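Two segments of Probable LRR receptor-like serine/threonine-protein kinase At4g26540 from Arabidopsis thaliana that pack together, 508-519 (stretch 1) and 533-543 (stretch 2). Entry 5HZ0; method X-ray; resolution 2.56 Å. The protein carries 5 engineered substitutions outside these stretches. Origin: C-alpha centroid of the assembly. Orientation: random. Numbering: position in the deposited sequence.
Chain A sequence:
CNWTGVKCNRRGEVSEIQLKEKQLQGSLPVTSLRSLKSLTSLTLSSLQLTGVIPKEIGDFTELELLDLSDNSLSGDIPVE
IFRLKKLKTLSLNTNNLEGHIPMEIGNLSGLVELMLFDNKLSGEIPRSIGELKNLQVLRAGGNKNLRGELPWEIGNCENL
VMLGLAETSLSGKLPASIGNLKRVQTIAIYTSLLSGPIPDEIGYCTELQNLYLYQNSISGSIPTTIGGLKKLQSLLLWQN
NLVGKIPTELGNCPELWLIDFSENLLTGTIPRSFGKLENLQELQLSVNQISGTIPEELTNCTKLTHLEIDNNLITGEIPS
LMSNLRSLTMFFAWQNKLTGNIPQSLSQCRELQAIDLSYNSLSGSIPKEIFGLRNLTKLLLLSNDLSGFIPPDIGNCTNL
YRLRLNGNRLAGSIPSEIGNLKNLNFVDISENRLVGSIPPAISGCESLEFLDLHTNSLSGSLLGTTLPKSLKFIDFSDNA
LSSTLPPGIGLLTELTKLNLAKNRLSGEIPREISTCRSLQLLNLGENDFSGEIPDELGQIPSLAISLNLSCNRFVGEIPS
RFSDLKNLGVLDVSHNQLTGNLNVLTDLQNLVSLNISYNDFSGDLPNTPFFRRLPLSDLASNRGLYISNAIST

Stretch 1 (508-519) EIPREISTCRSL
Stretch 2 533-543: IPDELGQIPSL

Two successive turns of a leucine-rich repeat solenoid lie side by side here, running in the same direction, with S514 nearest E536 (CA to CA 5.2 Å) and L519 nearest L543 (CA to CA 5.6 Å), so the offset grows from 22 to 24 residues. Stretch 1 has a 3-10 segment at 511-515 and a type I turn from C516 to L519; stretch 2 answers with a 3-10 segment at 536-538 and a type I turn from I540 to L543. The contact buries 736 Å² in all.

Along stretch 2, I533 (m, t) directs its CB away, and P534 makes the first real contact. Its CA-to-CB bond points toward stretch 1, and its C-gamma endo ring places CG 3.5 Å from I509 O and CD 3.9 Å from I509 CB. P534 (-66/160) sets its puckered, apolar ring against I509 (-77/116).

E536 (-57/-36) lies in the 3-10 segment. Its side chain (m, p, chi3 15°) curls so that OE1 accepts a hydrogen bond from R511 NH1 at 2.6 Å, N-H...O angle 144°, within a salt bridge. R511 reaches it with an m, t, t chain and chi4 of -80°, and the carboxylate oxygen lies at the guanidinium edge, near its plane. The charged pair thus joins an exposed residue to a partly exposed one. Nearer the backbone, E536 CB rests 3.6 Å from S514 CB. The p rotamer of S514 turns its hydroxyl to the backbone of its own stretch, OG donating to R511 O at 2.5 Å.

L537 (m, t) starts sideways but its end comes nearer, meeting two buried isoleucines: CD1 is 3.7 Å from I509 CD1 (I509 m, t), and CD2 is 3.6 Å from I513 CG2 (I513 t, p). Branched aliphatic chains fill the space between the coils. G538 has no side chain; its N bonds D535 O at 3.1 Å, and Q539 N bonds E536 O at 2.9 Å, successive i to i+3 bonds.

I540 (-112/84; m, t) also starts sideways, and its end comes nearer. Its CD1 is 3.6 Å from I513 O, and its CG2 is 3.5 Å from C516 O and 4.2 Å from L519 CB (L519 t, p).

After P541 (-53/-33), S542 (-62/-21, p) points its CB toward the other turn, bringing a hydroxyl to that turn's carbonyls. Its OG lies 2.9 Å from R517 O and 3.1 Å from L519 O, two acceptors competing for one proton. L543 N bonds I540 O at 2.9 Å within its own turn, and L543 CA makes a CA-H...O contact of 3.3 Å with L519 O.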

# COMPACT_ATOMS: atom_id res chain seq x y z
N GLU A 508 -19.18 38.75 11.85
CA GLU A 508 -19.44 37.76 12.89
C GLU A 508 -19.30 36.35 12.35
O GLU A 508 -19.31 36.14 11.14
CB GLU A 508 -20.84 37.92 13.47
CG GLU A 508 -20.91 38.50 14.87
CD GLU A 508 -20.94 40.01 14.87
OE1 GLU A 508 -20.13 40.61 14.13
OE2 GLU A 508 -21.79 40.59 15.59
N ILE A 509 -19.14 35.40 13.25
CA ILE A 509 -19.32 34.00 12.91
C ILE A 509 -20.82 33.74 12.85
O ILE A 509 -21.51 33.88 13.86
CB ILE A 509 -18.67 33.10 13.97
CG1 ILE A 509 -17.15 33.28 13.96
CG2 ILE A 509 -19.04 31.64 13.71
CD1 ILE A 509 -16.48 32.63 15.15
N PRO A 510 -21.33 33.38 11.66
CA PRO A 510 -22.76 33.14 11.46
C PRO A 510 -23.22 31.99 12.33
O PRO A 510 -22.52 30.99 12.42
CB PRO A 510 -22.86 32.74 9.98
CG PRO A 510 -21.50 32.25 9.61
CD PRO A 510 -20.55 33.09 10.44
N ARG A 511 -24.38 32.13 12.97
CA ARG A 511 -24.92 31.10 13.85
C ARG A 511 -25.22 29.81 13.10
O ARG A 511 -25.33 28.74 13.70
CB ARG A 511 -26.18 31.62 14.55
CG ARG A 511 -26.03 33.03 15.06
CD ARG A 511 -27.17 33.45 15.97
NE ARG A 511 -26.87 34.74 16.59
CZ ARG A 511 -26.08 34.90 17.65
NH1 ARG A 511 -25.51 33.84 18.23
NH2 ARG A 511 -25.86 36.11 18.14
N GLU A 512 -25.34 29.91 11.78
CA GLU A 512 -25.60 28.78 10.90
C GLU A 512 -24.52 27.71 11.00
O GLU A 512 -24.77 26.54 10.68
CB GLU A 512 -25.67 29.27 9.47
CG GLU A 512 -25.90 30.76 9.39
CD GLU A 512 -27.36 31.11 9.38
OE1 GLU A 512 -27.68 32.32 9.33
OE2 GLU A 512 -28.18 30.18 9.42
N ILE A 513 -23.33 28.11 11.45
CA ILE A 513 -22.23 27.18 11.74
C ILE A 513 -22.70 26.05 12.65
O ILE A 513 -22.16 24.94 12.61
CB ILE A 513 -20.99 27.91 12.38
CG1 ILE A 513 -19.77 26.99 12.48
CG2 ILE A 513 -21.33 28.47 13.76
CD1 ILE A 513 -18.91 26.93 11.22
N SER A 514 -23.72 26.31 13.45
CA SER A 514 -24.29 25.31 14.35
C SER A 514 -24.80 24.05 13.64
O SER A 514 -24.90 22.99 14.27
CB SER A 514 -25.42 25.93 15.17
OG SER A 514 -26.38 26.52 14.31
N THR A 515 -25.15 24.17 12.36
CA THR A 515 -25.66 23.02 11.60
C THR A 515 -24.60 22.19 10.89
O THR A 515 -24.95 21.31 10.09
CB THR A 515 -26.80 23.34 10.61
OG1 THR A 515 -26.39 24.35 9.69
CG2 THR A 515 -28.03 23.79 11.37
N CYS A 516 -23.32 22.46 11.13
CA CYS A 516 -22.33 21.54 10.61
C CYS A 516 -22.13 20.52 11.71
O CYS A 516 -21.32 20.72 12.61
CB CYS A 516 -21.01 22.27 10.33
SG CYS A 516 -21.11 23.63 9.14
N ARG A 517 -22.77 19.37 11.56
CA ARG A 517 -22.92 18.45 12.68
C ARG A 517 -21.74 17.51 12.74
O ARG A 517 -21.56 16.78 13.71
CB ARG A 517 -24.21 17.64 12.52
CG ARG A 517 -24.59 16.78 13.74
CD ARG A 517 -25.08 17.64 14.91
NE ARG A 517 -26.03 18.66 14.48
CZ ARG A 517 -26.94 19.24 15.26
NH1 ARG A 517 -27.06 18.89 16.53
NH2 ARG A 517 -27.75 20.16 14.75
N SER A 518 -20.95 17.50 11.68
CA SER A 518 -19.82 16.60 11.60
C SER A 518 -18.49 17.26 11.94
O SER A 518 -17.44 16.62 11.87
CB SER A 518 -19.78 15.93 10.23
OG SER A 518 -20.97 15.20 10.01
N LEU A 519 -18.52 18.53 12.33
CA LEU A 519 -17.28 19.30 12.37
C LEU A 519 -16.43 18.94 13.58
O LEU A 519 -16.79 19.22 14.71
CB LEU A 519 -17.63 20.78 12.42
CG LEU A 519 -16.59 21.75 11.87
CD1 LEU A 519 -16.14 21.30 10.50
CD2 LEU A 519 -17.19 23.14 11.81
N ILE A 533 -18.18 35.76 20.00
CA ILE A 533 -18.23 34.35 19.72
C ILE A 533 -19.64 33.91 20.04
O ILE A 533 -20.08 34.01 21.18
CB ILE A 533 -17.26 33.56 20.63
CG1 ILE A 533 -15.86 34.19 20.67
CG2 ILE A 533 -17.21 32.11 20.21
CD1 ILE A 533 -14.89 33.45 21.62
N PRO A 534 -20.38 33.44 19.02
CA PRO A 534 -21.79 33.05 19.21
C PRO A 534 -21.94 31.84 20.12
O PRO A 534 -20.99 31.08 20.31
CB PRO A 534 -22.25 32.71 17.79
CG PRO A 534 -20.99 32.40 17.03
CD PRO A 534 -19.95 33.32 17.62
N ASP A 535 -23.13 31.67 20.68
CA ASP A 535 -23.43 30.54 21.56
C ASP A 535 -23.46 29.26 20.73
O ASP A 535 -23.19 28.17 21.24
CB ASP A 535 -24.78 30.75 22.23
CG ASP A 535 -24.74 30.51 23.73
OD1 ASP A 535 -23.66 30.64 24.34
OD2 ASP A 535 -25.81 30.21 24.31
N GLU A 536 -23.77 29.42 19.45
CA GLU A 536 -23.89 28.30 18.53
C GLU A 536 -22.63 27.44 18.43
O GLU A 536 -22.73 26.23 18.28
CB GLU A 536 -24.32 28.79 17.15
CG GLU A 536 -25.80 29.15 17.06
CD GLU A 536 -26.11 30.49 17.69
OE1 GLU A 536 -25.17 31.27 17.94
OE2 GLU A 536 -27.31 30.77 17.92
N LEU A 537 -21.45 28.05 18.50
CA LEU A 537 -20.21 27.28 18.41
C LEU A 537 -20.12 26.19 19.49
O LEU A 537 -19.47 25.17 19.28
CB LEU A 537 -18.98 28.19 18.46
CG LEU A 537 -18.77 29.10 17.25
CD1 LEU A 537 -17.64 30.07 17.48
CD2 LEU A 537 -18.50 28.26 15.99
N GLY A 538 -20.78 26.40 20.62
CA GLY A 538 -20.76 25.43 21.71
C GLY A 538 -21.73 24.28 21.51
O GLY A 538 -21.72 23.30 22.26
N GLN A 539 -22.56 24.40 20.48
CA GLN A 539 -23.64 23.46 20.20
C GLN A 539 -23.24 22.34 19.24
O GLN A 539 -24.09 21.58 18.77
CB GLN A 539 -24.88 24.19 19.69
CG GLN A 539 -25.71 24.81 20.81
CD GLN A 539 -26.80 25.75 20.29
OE1 GLN A 539 -26.69 26.31 19.20
NE2 GLN A 539 -27.85 25.92 21.08
N ILE A 540 -21.94 22.24 18.94
CA ILE A 540 -21.43 21.27 17.97
C ILE A 540 -20.60 20.24 18.73
O ILE A 540 -19.38 20.35 18.80
CB ILE A 540 -20.48 21.92 16.95
CG1 ILE A 540 -21.08 23.18 16.33
CG2 ILE A 540 -20.09 20.94 15.86
CD1 ILE A 540 -20.14 23.83 15.34
N PRO A 541 -21.29 19.23 19.29
CA PRO A 541 -20.69 18.20 20.15
C PRO A 541 -19.51 17.53 19.46
O PRO A 541 -18.55 17.12 20.12
CB PRO A 541 -21.83 17.18 20.31
CG PRO A 541 -23.08 17.92 19.96
CD PRO A 541 -22.68 18.92 18.93
N SER A 542 -19.60 17.41 18.14
CA SER A 542 -18.55 16.79 17.34
C SER A 542 -17.20 17.52 17.42
O SER A 542 -16.17 16.91 17.13
CB SER A 542 -19.00 16.66 15.89
OG SER A 542 -19.54 17.88 15.41
N LEU A 543 -17.20 18.80 17.80
CA LEU A 543 -15.94 19.55 17.84
C LEU A 543 -15.02 18.86 18.82
O LEU A 543 -15.28 18.83 20.01
CB LEU A 543 -16.17 21.00 18.27
CG LEU A 543 -16.43 22.01 17.16
CD1 LEU A 543 -16.65 23.40 17.72
CD2 LEU A 543 -15.26 22.00 16.20